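Local coordinates for protein Abbfa_003403 (Acinetobacter baumannii, PDB 4ZXH) that probably assembles a peptide product as a four-domain nonribosomal peptide synthetase with condensation, adenylation, carrier and thioesterase domains, at residues A[202-210]-A[299-307]; A[211-222]-A[345-356]. All coordinates share one frame; numbering follows the deposited sequence.

Contact 1 (A[202-210]-A[299-307]). With PNS (4'-phosphopantetheine), chain B.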
loop_
_atom_site.group_PDB
_atom_site.type_symbol
_atom_site.label_atom_id
_atom_site.label_comp_id
_atom_site.label_asym_id
_atom_site.label_seq_id
_atom_site.Cartn_x
_atom_site.Cartn_y
_atom_site.Cartn_z
ATOM N N TRP A 202 -14.109 -15.234 18.616
ATOM C CA TRP A 202 -13.707 -14.289 17.582
ATOM C C TRP A 202 -12.334 -14.620 17.024
ATOM O O TRP A 202 -12.079 -14.481 15.826
ATOM C CB TRP A 202 -13.703 -12.864 18.123
ATOM C CG TRP A 202 -15.059 -12.328 18.381
ATOM C CD1 TRP A 202 -15.575 -11.953 19.584
ATOM C CD2 TRP A 202 -16.091 -12.108 17.413
ATOM N NE1 TRP A 202 -16.870 -11.510 19.428
ATOM C CE2 TRP A 202 -17.210 -11.596 18.103
ATOM C CE3 TRP A 202 -16.178 -12.290 16.032
ATOM C CZ2 TRP A 202 -18.394 -11.264 17.460
ATOM C CZ3 TRP A 202 -17.358 -11.966 15.394
ATOM C CH2 TRP A 202 -18.446 -11.456 16.105
ATOM N N LYS A 203 -11.449 -15.057 17.905
ATOM C CA LYS A 203 -10.097 -15.394 17.503
ATOM C C LYS A 203 -10.167 -16.515 16.462
ATOM O O LYS A 203 -9.417 -16.506 15.487
ATOM C CB LYS A 203 -9.261 -15.792 18.726
ATOM C CG LYS A 203 -7.763 -15.532 18.599
ATOM C CD LYS A 203 -7.001 -16.139 19.781
ATOM C CE LYS A 203 -6.935 -15.210 20.993
ATOM N NZ LYS A 203 -6.005 -14.056 20.780
ATOM N N ASN A 204 -11.098 -17.453 16.638
ATOM C CA ASN A 204 -11.246 -18.546 15.670
ATOM C C ASN A 204 -12.064 -18.147 14.440
ATOM O O ASN A 204 -11.772 -18.560 13.318
ATOM C CB ASN A 204 -11.871 -19.776 16.341
ATOM C CG ASN A 204 -10.916 -20.451 17.322
ATOM O OD1 ASN A 204 -9.691 -20.346 17.186
ATOM N ND2 ASN A 204 -11.468 -21.135 18.321
ATOM N N ALA A 205 -13.084 -17.332 14.651
ATOM C CA ALA A 205 -13.926 -16.881 13.556
ATOM C C ALA A 205 -13.131 -16.078 12.524
ATOM O O ALA A 205 -13.434 -16.125 11.334
ATOM C CB ALA A 205 -15.097 -16.047 14.101
ATOM N N LEU A 206 -12.115 -15.352 12.984
ATOM C CA LEU A 206 -11.363 -14.456 12.100
ATOM C C LEU A 206 -9.924 -14.892 11.799
ATOM O O LEU A 206 -9.192 -14.155 11.148
ATOM C CB LEU A 206 -11.350 -13.038 12.689
ATOM C CG LEU A 206 -12.736 -12.370 12.669
ATOM C CD1 LEU A 206 -12.857 -11.186 13.622
ATOM C CD2 LEU A 206 -13.058 -11.931 11.263
ATOM N N LYS A 207 -9.525 -16.081 12.251
ATOM C CA LYS A 207 -8.149 -16.563 12.053
ATOM C C LYS A 207 -7.778 -16.640 10.568
ATOM O O LYS A 207 -6.703 -16.194 10.163
ATOM C CB LYS A 207 -7.953 -17.939 12.709
ATOM N N HIS A 208 -8.682 -17.183 9.761
ATOM C CA HIS A 208 -8.425 -17.356 8.336
ATOM C C HIS A 208 -8.909 -16.187 7.483
ATOM O O HIS A 208 -9.036 -16.320 6.266
ATOM C CB HIS A 208 -9.089 -18.643 7.820
ATOM C CG HIS A 208 -8.649 -19.887 8.530
ATOM N ND1 HIS A 208 -7.324 -20.256 8.640
ATOM C CD2 HIS A 208 -9.362 -20.866 9.135
ATOM C CE1 HIS A 208 -7.241 -21.394 9.304
ATOM N NE2 HIS A 208 -8.462 -21.787 9.613
ATOM N N ALA A 209 -9.212 -15.058 8.108
ATOM C CA ALA A 209 -9.752 -13.922 7.367
ATOM C C ALA A 209 -8.680 -13.321 6.491
ATOM O O ALA A 209 -7.524 -13.212 6.910
ATOM C CB ALA A 209 -10.302 -12.873 8.313
ATOM N N PRO A 210 -9.046 -12.920 5.271
ATOM C CA PRO A 210 -8.038 -12.209 4.485
ATOM C C PRO A 210 -7.723 -10.830 5.090
ATOM O O PRO A 210 -8.534 -10.202 5.769
ATOM C CB PRO A 210 -8.696 -12.071 3.114
ATOM C CG PRO A 210 -10.122 -11.971 3.432
ATOM C CD PRO A 210 -10.366 -12.879 4.627
ATOM N N ASN A 299 -21.095 -1.190 19.033
ATOM C CA ASN A 299 -19.895 -2.002 18.828
ATOM C C ASN A 299 -19.860 -2.697 17.458
ATOM O O ASN A 299 -20.829 -3.314 17.025
ATOM C CB ASN A 299 -19.765 -3.053 19.936
ATOM C CG ASN A 299 -18.400 -3.745 19.936
ATOM O OD1 ASN A 299 -17.352 -3.118 19.693
ATOM N ND2 ASN A 299 -18.408 -5.047 20.217
ATOM N N THR A 300 -18.731 -2.597 16.773
ATOM C CA THR A 300 -18.581 -3.263 15.499
ATOM C C THR A 300 -18.352 -4.760 15.738
ATOM O O THR A 300 -17.625 -5.136 16.653
ATOM C CB THR A 300 -17.398 -2.657 14.691
ATOM O OG1 THR A 300 -17.623 -1.261 14.473
ATOM C CG2 THR A 300 -17.235 -3.347 13.343
ATOM N N ILE A 301 -18.990 -5.615 14.940
ATOM C CA ILE A 301 -18.544 -7.003 14.852
ATOM C C ILE A 301 -18.219 -7.373 13.410
ATOM O O ILE A 301 -18.881 -6.902 12.484
ATOM C CB ILE A 301 -19.578 -8.013 15.404
ATOM C CG1 ILE A 301 -20.903 -7.902 14.659
ATOM C CG2 ILE A 301 -19.752 -7.857 16.899
ATOM C CD1 ILE A 301 -21.976 -8.852 15.206
ATOM N N ALA A 302 -17.196 -8.213 13.232
ATOM C CA ALA A 302 -16.805 -8.694 11.908
ATOM C C ALA A 302 -17.300 -10.127 11.630
ATOM O O ALA A 302 -16.913 -11.081 12.313
ATOM C CB ALA A 302 -15.291 -8.621 11.749
ATOM N N ILE A 303 -18.154 -10.270 10.619
ATOM C CA ILE A 303 -18.643 -11.583 10.222
ATOM C C ILE A 303 -17.869 -12.094 9.017
ATOM O O ILE A 303 -18.001 -11.566 7.908
ATOM C CB ILE A 303 -20.132 -11.564 9.873
ATOM C CG1 ILE A 303 -20.950 -10.885 10.972
ATOM C CG2 ILE A 303 -20.612 -12.960 9.625
ATOM C CD1 ILE A 303 -20.742 -11.492 12.312
ATOM N N HIS A 304 -17.053 -13.117 9.235
ATOM C CA HIS A 304 -16.283 -13.718 8.153
ATOM C C HIS A 304 -17.010 -14.970 7.669
ATOM O O HIS A 304 -17.146 -15.938 8.421
ATOM C CB HIS A 304 -14.860 -14.028 8.631
ATOM C CG HIS A 304 -14.070 -14.898 7.703
ATOM N ND1 HIS A 304 -13.096 -15.763 8.154
ATOM C CD2 HIS A 304 -14.104 -15.037 6.356
ATOM C CE1 HIS A 304 -12.569 -16.404 7.124
ATOM N NE2 HIS A 304 -13.163 -15.983 6.022
ATOM N N MET A 305 -17.500 -14.925 6.428
ATOM C CA MET A 305 -18.224 -16.040 5.805
ATOM C C MET A 305 -17.334 -16.775 4.821
ATOM O O MET A 305 -16.635 -16.156 4.026
ATOM C CB MET A 305 -19.474 -15.556 5.048
ATOM C CG MET A 305 -20.624 -14.990 5.889
ATOM S SD MET A 305 -21.511 -16.208 6.853
ATOM C CE MET A 305 -21.748 -17.484 5.612
ATOM N N ASP A 306 -17.369 -18.098 4.852
ATOM C CA ASP A 306 -16.756 -18.853 3.777
ATOM C C ASP A 306 -17.863 -19.233 2.812
ATOM O O ASP A 306 -18.640 -20.139 3.094
ATOM C CB ASP A 306 -16.028 -20.086 4.307
ATOM C CG ASP A 306 -15.099 -20.705 3.275
ATOM O OD1 ASP A 306 -15.206 -20.347 2.084
ATOM O OD2 ASP A 306 -14.254 -21.541 3.655
ATOM N N ILE A 307 -17.958 -18.511 1.697
ATOM C CA ILE A 307 -18.948 -18.814 0.662
ATOM C C ILE A 307 -18.698 -20.161 0.025
ATOM O O ILE A 307 -17.583 -20.449 -0.411
ATOM C CB ILE A 307 -18.959 -17.790 -0.481
ATOM C CG1 ILE A 307 -18.992 -16.368 0.059
ATOM C CG2 ILE A 307 -20.148 -18.046 -1.405
ATOM C CD1 ILE A 307 -20.193 -16.086 0.847
HETATM O O23 PNS B . -4.823 -0.830 15.171
HETATM P P24 PNS B . -5.264 -0.719 16.607
HETATM O O25 PNS B . -4.841 -1.794 17.571
HETATM O O27 PNS B . -6.876 -0.711 16.550
HETATM C C28 PNS B . -7.567 0.239 15.746
HETATM C C29 PNS B . -9.062 0.051 15.940
HETATM C C30 PNS B . -9.309 0.221 17.440
HETATM C C31 PNS B . -9.459 -1.351 15.478
HETATM C C32 PNS B . -9.820 1.084 15.093
HETATM O O33 PNS B . -9.216 1.095 13.790
HETATM C C34 PNS B . -11.299 0.752 15.033
HETATM O O35 PNS B . -12.006 0.723 16.040
HETATM N N36 PNS B . -11.839 0.499 13.849
HETATM C C37 PNS B . -13.246 0.170 13.688
HETATM C C38 PNS B . -13.866 1.226 12.775
HETATM C C39 PNS B . -15.295 1.451 13.165
HETATM O O40 PNS B . -15.633 1.429 14.340
HETATM N N41 PNS B . -16.106 1.663 12.139
HETATM C C42 PNS B . -17.527 1.917 12.165
HETATM C C43 PNS B . -17.898 1.730 10.709
HETATM S S44 PNS B . -18.533 0.059 10.523
#
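His304 carries the largest share of the buried surface, reaching from strand 302-306 to the end of helix 197-205. With CG anti to the backbone N (chi1 168°), its ring is swung across to Ala205, and His304 ND1 donates to Ala205 O at 3.2 Å. The bond is moderately bent, with an N-H...O angle of 149°, and lies near both the ring plane and the carbonyl plane. One face of the same ring is covered off-centre by Ala209 CA in a CH-pi contact, 4.0 Å from the centroid. Ala209 ends the type I turn Leu206-Ala209, so the helix end meets the imidazole at its edge, and the turn meets one face. A weak hydrogen bond links NE2 with Asn275 ND2 on strand 275-279. Trp202 contributes its six-membered ring: CH2 meets Ile301 CB at 3.7 Å, while its edge is turned to Ile303 CD1. Its indole NE1 is bonded elsewhere, to His330 O. Between these two aromatic residues Leu206 splays both methyls over Ala302, CD1 lying 4.0 Å from Ala302 CB, and CD2 rests 3.8 Å from His304 CB. Further along, Thr300 OG1 makes a weak bond to O40 of the phosphopantetheine. In the condensation domain, the C-terminal end of helix 197-205 and its type I turn thus pack on strand 302-306 of a two-stranded antiparallel sheet; Thr300, just ahead of that strand, belongs to the phosphopantetheine pocket.

Contact 2 (A[211-222]-A[345-356]). With PNS (4'-phosphopantetheine), chain B.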
loop_
_atom_site.group_PDB
_atom_site.type_symbol
_atom_site.label_atom_id
_atom_site.label_comp_id
_atom_site.label_asym_id
_atom_site.label_seq_id
_atom_site.Cartn_x
_atom_site.Cartn_y
_atom_site.Cartn_z
ATOM N N HIS A 211 -6.512 -10.385 4.836
ATOM C CA HIS A 211 -6.045 -9.085 5.249
ATOM C C HIS A 211 -6.878 -7.983 4.610
ATOM O O HIS A 211 -7.218 -6.999 5.269
ATOM C CB HIS A 211 -4.572 -8.957 4.869
ATOM C CG HIS A 211 -3.973 -7.625 5.166
ATOM N ND1 HIS A 211 -3.437 -7.311 6.397
ATOM C CD2 HIS A 211 -3.799 -6.532 4.382
ATOM C CE1 HIS A 211 -2.959 -6.078 6.358
ATOM N NE2 HIS A 211 -3.170 -5.583 5.148
ATOM N N VAL A 212 -7.217 -8.159 3.335
ATOM C CA VAL A 212 -8.003 -7.173 2.591
ATOM C C VAL A 212 -8.856 -7.889 1.538
ATOM O O VAL A 212 -8.499 -8.975 1.061
ATOM C CB VAL A 212 -7.088 -6.100 1.928
ATOM C CG1 VAL A 212 -6.081 -6.731 0.983
ATOM C CG2 VAL A 212 -7.896 -5.086 1.186
ATOM N N HIS A 213 -10.001 -7.302 1.199
ATOM C CA HIS A 213 -10.886 -7.865 0.185
ATOM C C HIS A 213 -10.243 -7.757 -1.180
ATOM O O HIS A 213 -9.251 -7.063 -1.349
ATOM C CB HIS A 213 -12.218 -7.140 0.167
ATOM C CG HIS A 213 -12.104 -5.713 -0.266
ATOM N ND1 HIS A 213 -11.964 -5.345 -1.588
ATOM C CD2 HIS A 213 -12.075 -4.566 0.450
ATOM C CE1 HIS A 213 -11.874 -4.029 -1.667
ATOM N NE2 HIS A 213 -11.933 -3.533 -0.444
ATOM N N SER A 214 -10.836 -8.402 -2.173
ATOM C CA SER A 214 -10.235 -8.421 -3.497
ATOM C C SER A 214 -11.216 -7.906 -4.525
ATOM O O SER A 214 -11.307 -8.433 -5.631
ATOM C CB SER A 214 -9.771 -9.828 -3.863
ATOM O OG SER A 214 -9.059 -10.425 -2.788
ATOM N N ILE A 215 -11.967 -6.882 -4.146
ATOM C CA ILE A 215 -12.812 -6.197 -5.102
ATOM C C ILE A 215 -11.958 -5.289 -5.975
ATOM O O ILE A 215 -11.167 -4.497 -5.465
ATOM C CB ILE A 215 -13.895 -5.381 -4.399
ATOM C CG1 ILE A 215 -14.833 -6.319 -3.643
ATOM C CG2 ILE A 215 -14.693 -4.563 -5.409
ATOM C CD1 ILE A 215 -15.788 -5.607 -2.722
ATOM N N PRO A 216 -12.101 -5.408 -7.302
ATOM C CA PRO A 216 -11.327 -4.545 -8.207
ATOM C C PRO A 216 -11.590 -3.058 -7.954
ATOM O O PRO A 216 -12.751 -2.623 -7.905
ATOM C CB PRO A 216 -11.818 -4.957 -9.597
ATOM C CG PRO A 216 -12.392 -6.318 -9.402
ATOM C CD PRO A 216 -12.995 -6.316 -8.034
ATOM N N LEU A 217 -10.514 -2.293 -7.778
ATOM C CA LEU A 217 -10.628 -0.868 -7.540
ATOM C C LEU A 217 -10.493 -0.115 -8.849
ATOM O O LEU A 217 -9.949 -0.636 -9.821
ATOM C CB LEU A 217 -9.573 -0.390 -6.552
ATOM C CG LEU A 217 -9.422 -1.186 -5.264
ATOM C CD1 LEU A 217 -8.396 -0.508 -4.357
ATOM C CD2 LEU A 217 -10.765 -1.355 -4.570
ATOM N N ASP A 218 -11.005 1.111 -8.868
ATOM C CA ASP A 218 -10.865 1.978 -10.022
ATOM C C ASP A 218 -9.582 2.788 -9.943
ATOM O O ASP A 218 -9.065 3.249 -10.954
ATOM C CB ASP A 218 -12.070 2.900 -10.133
ATOM C CG ASP A 218 -13.318 2.165 -10.575
ATOM O OD1 ASP A 218 -13.255 1.423 -11.581
ATOM O OD2 ASP A 218 -14.358 2.315 -9.907
ATOM N N TYR A 219 -9.069 2.947 -8.732
ATOM C CA TYR A 219 -7.861 3.720 -8.494
ATOM C C TYR A 219 -6.956 2.939 -7.561
ATOM O O TYR A 219 -7.431 2.088 -6.815
ATOM C CB TYR A 219 -8.209 5.090 -7.899
ATOM C CG TYR A 219 -9.356 5.765 -8.610
ATOM C CD1 TYR A 219 -9.230 6.166 -9.938
ATOM C CD2 TYR A 219 -10.572 5.995 -7.965
ATOM C CE1 TYR A 219 -10.286 6.775 -10.610
ATOM C CE2 TYR A 219 -11.631 6.604 -8.638
ATOM C CZ TYR A 219 -11.476 6.988 -9.963
ATOM O OH TYR A 219 -12.510 7.590 -10.653
ATOM N N PRO A 220 -5.645 3.208 -7.606
ATOM C CA PRO A 220 -4.726 2.561 -6.660
ATOM C C PRO A 220 -4.941 3.027 -5.213
ATOM O O PRO A 220 -5.102 4.224 -4.940
ATOM C CB PRO A 220 -3.345 2.984 -7.174
ATOM C CG PRO A 220 -3.591 4.236 -7.945
ATOM C CD PRO A 220 -4.931 4.050 -8.580
ATOM N N ARG A 221 -4.946 2.076 -4.290
ATOM C CA ARG A 221 -5.173 2.387 -2.888
ATOM C C ARG A 221 -4.035 3.249 -2.309
ATOM O O ARG A 221 -2.853 2.898 -2.416
ATOM C CB ARG A 221 -5.331 1.091 -2.086
ATOM C CG ARG A 221 -5.849 1.311 -0.697
ATOM C CD ARG A 221 -5.753 0.050 0.141
ATOM N NE ARG A 221 -6.583 -1.010 -0.405
ATOM C CZ ARG A 221 -7.873 -1.156 -0.127
ATOM N NH1 ARG A 221 -8.549 -2.150 -0.678
ATOM N NH2 ARG A 221 -8.483 -0.304 0.692
ATOM N N PRO A 222 -4.386 4.389 -1.698
ATOM C CA PRO A 222 -3.397 5.274 -1.060
ATOM C C PRO A 222 -2.703 4.610 0.116
ATOM O O PRO A 222 -3.304 3.769 0.790
ATOM C CB PRO A 222 -4.232 6.467 -0.582
ATOM C CG PRO A 222 -5.467 6.418 -1.422
ATOM C CD PRO A 222 -5.739 4.962 -1.675
ATOM N N LYS A 345 -1.668 -7.717 10.668
ATOM C CA LYS A 345 -0.630 -6.779 10.277
ATOM C C LYS A 345 -1.244 -5.402 10.180
ATOM O O LYS A 345 -2.132 -5.190 9.371
ATOM C CB LYS A 345 -0.009 -7.151 8.933
ATOM C CG LYS A 345 1.157 -6.248 8.543
ATOM C CD LYS A 345 1.530 -6.369 7.073
ATOM C CE LYS A 345 2.419 -7.564 6.800
ATOM N NZ LYS A 345 2.592 -7.680 5.333
ATOM N N ARG A 346 -0.781 -4.463 11.000
ATOM C CA ARG A 346 -1.314 -3.113 10.944
ATOM C C ARG A 346 -0.890 -2.448 9.635
ATOM O O ARG A 346 0.241 -2.591 9.187
ATOM C CB ARG A 346 -0.865 -2.307 12.148
ATOM C CG ARG A 346 -1.284 -2.909 13.482
ATOM C CD ARG A 346 -2.789 -3.191 13.602
ATOM N NE ARG A 346 -3.162 -3.299 15.017
ATOM C CZ ARG A 346 -2.873 -4.345 15.791
ATOM N NH1 ARG A 346 -2.226 -5.386 15.282
ATOM N NH2 ARG A 346 -3.233 -4.360 17.067
ATOM N N ASP A 347 -1.829 -1.738 9.022
ATOM C CA ASP A 347 -1.687 -1.257 7.662
ATOM C C ASP A 347 -2.545 0.017 7.547
ATOM O O ASP A 347 -3.765 -0.033 7.612
ATOM C CB ASP A 347 -2.118 -2.378 6.695
ATOM C CG ASP A 347 -1.988 -2.008 5.219
ATOM O OD1 ASP A 347 -2.096 -0.816 4.857
ATOM O OD2 ASP A 347 -1.821 -2.949 4.405
ATOM N N GLY A 348 -1.892 1.159 7.388
ATOM C CA GLY A 348 -2.546 2.457 7.412
ATOM C C GLY A 348 -3.446 2.764 6.229
ATOM O O GLY A 348 -4.030 3.850 6.136
ATOM N N SER A 349 -3.579 1.796 5.332
ATOM C CA SER A 349 -4.358 1.978 4.122
ATOM C C SER A 349 -5.759 1.400 4.249
ATOM O O SER A 349 -6.617 1.662 3.407
ATOM C CB SER A 349 -3.654 1.302 2.958
ATOM O OG SER A 349 -3.709 -0.095 3.151
ATOM N N ILE A 350 -5.957 0.558 5.263
ATOM C CA ILE A 350 -7.218 -0.143 5.446
ATOM C C ILE A 350 -7.632 -0.152 6.899
ATOM O O ILE A 350 -6.800 -0.096 7.800
ATOM C CB ILE A 350 -7.158 -1.621 4.971
ATOM C CG1 ILE A 350 -6.095 -2.402 5.766
ATOM C CG2 ILE A 350 -6.902 -1.696 3.480
ATOM C CD1 ILE A 350 -6.039 -3.882 5.458
ATOM N N ASN A 351 -8.930 -0.231 7.130
ATOM C CA ASN A 351 -9.393 -0.544 8.465
ATOM C C ASN A 351 -9.108 -2.025 8.755
ATOM O O ASN A 351 -9.357 -2.881 7.911
ATOM C CB ASN A 351 -10.877 -0.225 8.608
ATOM C CG ASN A 351 -11.394 -0.548 9.981
ATOM O OD1 ASN A 351 -11.195 0.218 10.926
ATOM N ND2 ASN A 351 -12.046 -1.696 10.110
ATOM N N PRO A 352 -8.546 -2.325 9.935
ATOM C CA PRO A 352 -8.176 -3.691 10.336
ATOM C C PRO A 352 -9.323 -4.692 10.215
ATOM O O PRO A 352 -10.448 -4.308 10.529
ATOM C CB PRO A 352 -7.774 -3.526 11.802
ATOM C CG PRO A 352 -7.305 -2.121 11.899
ATOM C CD PRO A 352 -8.137 -1.317 10.932
ATOM N N LEU A 353 -9.047 -5.925 9.766
ATOM C CA LEU A 353 -10.030 -7.034 9.767
ATOM C C LEU A 353 -11.224 -6.925 8.811
ATOM O O LEU A 353 -11.622 -7.921 8.200
ATOM C CB LEU A 353 -10.596 -7.248 11.170
ATOM C CG LEU A 353 -9.582 -7.722 12.196
ATOM C CD1 LEU A 353 -10.316 -8.089 13.474
ATOM C CD2 LEU A 353 -8.753 -8.902 11.659
ATOM N N ALA A 354 -11.815 -5.739 8.704
ATOM C CA ALA A 354 -12.957 -5.534 7.812
ATOM C C ALA A 354 -12.898 -4.181 7.111
ATOM O O ALA A 354 -12.611 -3.154 7.741
ATOM C CB ALA A 354 -14.261 -5.654 8.588
ATOM N N GLN A 355 -13.190 -4.176 5.817
ATOM C CA GLN A 355 -13.215 -2.933 5.060
ATOM C C GLN A 355 -14.566 -2.700 4.386
ATOM O O GLN A 355 -14.732 -1.752 3.627
ATOM C CB GLN A 355 -12.113 -2.934 4.013
ATOM C CG GLN A 355 -10.716 -3.122 4.593
ATOM C CD GLN A 355 -10.321 -4.576 4.751
ATOM O OE1 GLN A 355 -10.585 -5.408 3.873
ATOM N NE2 GLN A 355 -9.694 -4.896 5.881
ATOM N N ILE A 356 -15.508 -3.597 4.654
ATOM C CA ILE A 356 -16.844 -3.554 4.093
ATOM C C ILE A 356 -17.810 -3.562 5.259
ATOM O O ILE A 356 -17.612 -4.320 6.212
ATOM C CB ILE A 356 -17.150 -4.771 3.178
ATOM C CG1 ILE A 356 -15.986 -5.068 2.236
ATOM C CG2 ILE A 356 -18.467 -4.563 2.406
ATOM C CD1 ILE A 356 -15.664 -3.947 1.317
HETATM O O23 PNS B . -4.823 -0.830 15.171
HETATM P P24 PNS B . -5.264 -0.719 16.607
HETATM O O25 PNS B . -4.841 -1.794 17.571
HETATM O O27 PNS B . -6.876 -0.711 16.550
HETATM C C28 PNS B . -7.567 0.239 15.746
HETATM C C29 PNS B . -9.062 0.051 15.940
HETATM C C30 PNS B . -9.309 0.221 17.440
HETATM C C31 PNS B . -9.459 -1.351 15.478
HETATM C C32 PNS B . -9.820 1.084 15.093
HETATM O O33 PNS B . -9.216 1.095 13.790
HETATM C C34 PNS B . -11.299 0.752 15.033
HETATM O O35 PNS B . -12.006 0.723 16.040
HETATM N N36 PNS B . -11.839 0.499 13.849
HETATM C C37 PNS B . -13.246 0.170 13.688
HETATM C C38 PNS B . -13.866 1.226 12.775
HETATM C C39 PNS B . -15.295 1.451 13.165
HETATM O O40 PNS B . -15.633 1.429 14.340
HETATM N N41 PNS B . -16.106 1.663 12.139
HETATM C C42 PNS B . -17.527 1.917 12.165
HETATM C C43 PNS B . -17.898 1.730 10.709
HETATM S S44 PNS B . -18.533 0.059 10.523
HETATM O O HOH W 1 -6.743 -6.714 7.996
#
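A chi1 of 177° extends the His211 side chain away from its own backbone N, which brings the imidazole to Asp347, and Gln355 bends at chi2 (87°) to set its amide against the backbone of His211 and His213. NE2 of His211 donates to Asp347 OD2 at 3.1 Å, nearly in the ring plane but onto the anti side of a carboxylate tilted from it. Asp347 is itself braced: OD1 accepts Ser349 N in an Asx turn, and OD2 also takes Tyr935 N, from the adenylation C-terminal region. Ile350 wedges between two flat groups. Its CD1 lies over one face of the His211 ring, 3.6 Å from CD2, while its CG2 covers a face of the Arg221 guanidinium, 3.5 Å from NH2. That guanidinium is fixed by a salt bridge to Asp402 and a bond to Tyr935 OH. Gln355 NE2 is anchored on Asn351 O at 2.9 Å and almost straight (173°), with a weak second bond to His211 O; OE1 weakly accepts His213 N. A water bridges His211 O and Leu353 N. N36 of the phosphopantetheine donates to Asn351 OD1 at 3.0 Å, and Arg346 NE donates to its phosphate atom O23 at the same length. The 345-356 loop thus carries Arg346, Asn351 and Pro352 of the phosphopantetheine pocket in the condensation domain, while other residues of it pack on 211-222.

Overall arrangement
From the N terminus, helix 197-205 runs into the 202-210 segment and, without a break, into loop 211-222. The chain then passes through strand 229-235, helices 238-249 and 255-271 and strand 275-279 before 299-307 returns to close contact 1, a loop of 88 residues. Helices 313-329 and 335-342 follow, and 345-356 closes contact 2 after 122 intervening residues. The closures cross instead of nesting, because their segments alternate. Their centres lie about 16 Å apart, and Leu206 CD1 packs on Leu353 CD1 at 4.0 Å, joining them directly. Together they tie one continuous segment to the two-stranded sheet and to the loop entering strand 356-360, both contacts reaching the phosphopantetheine.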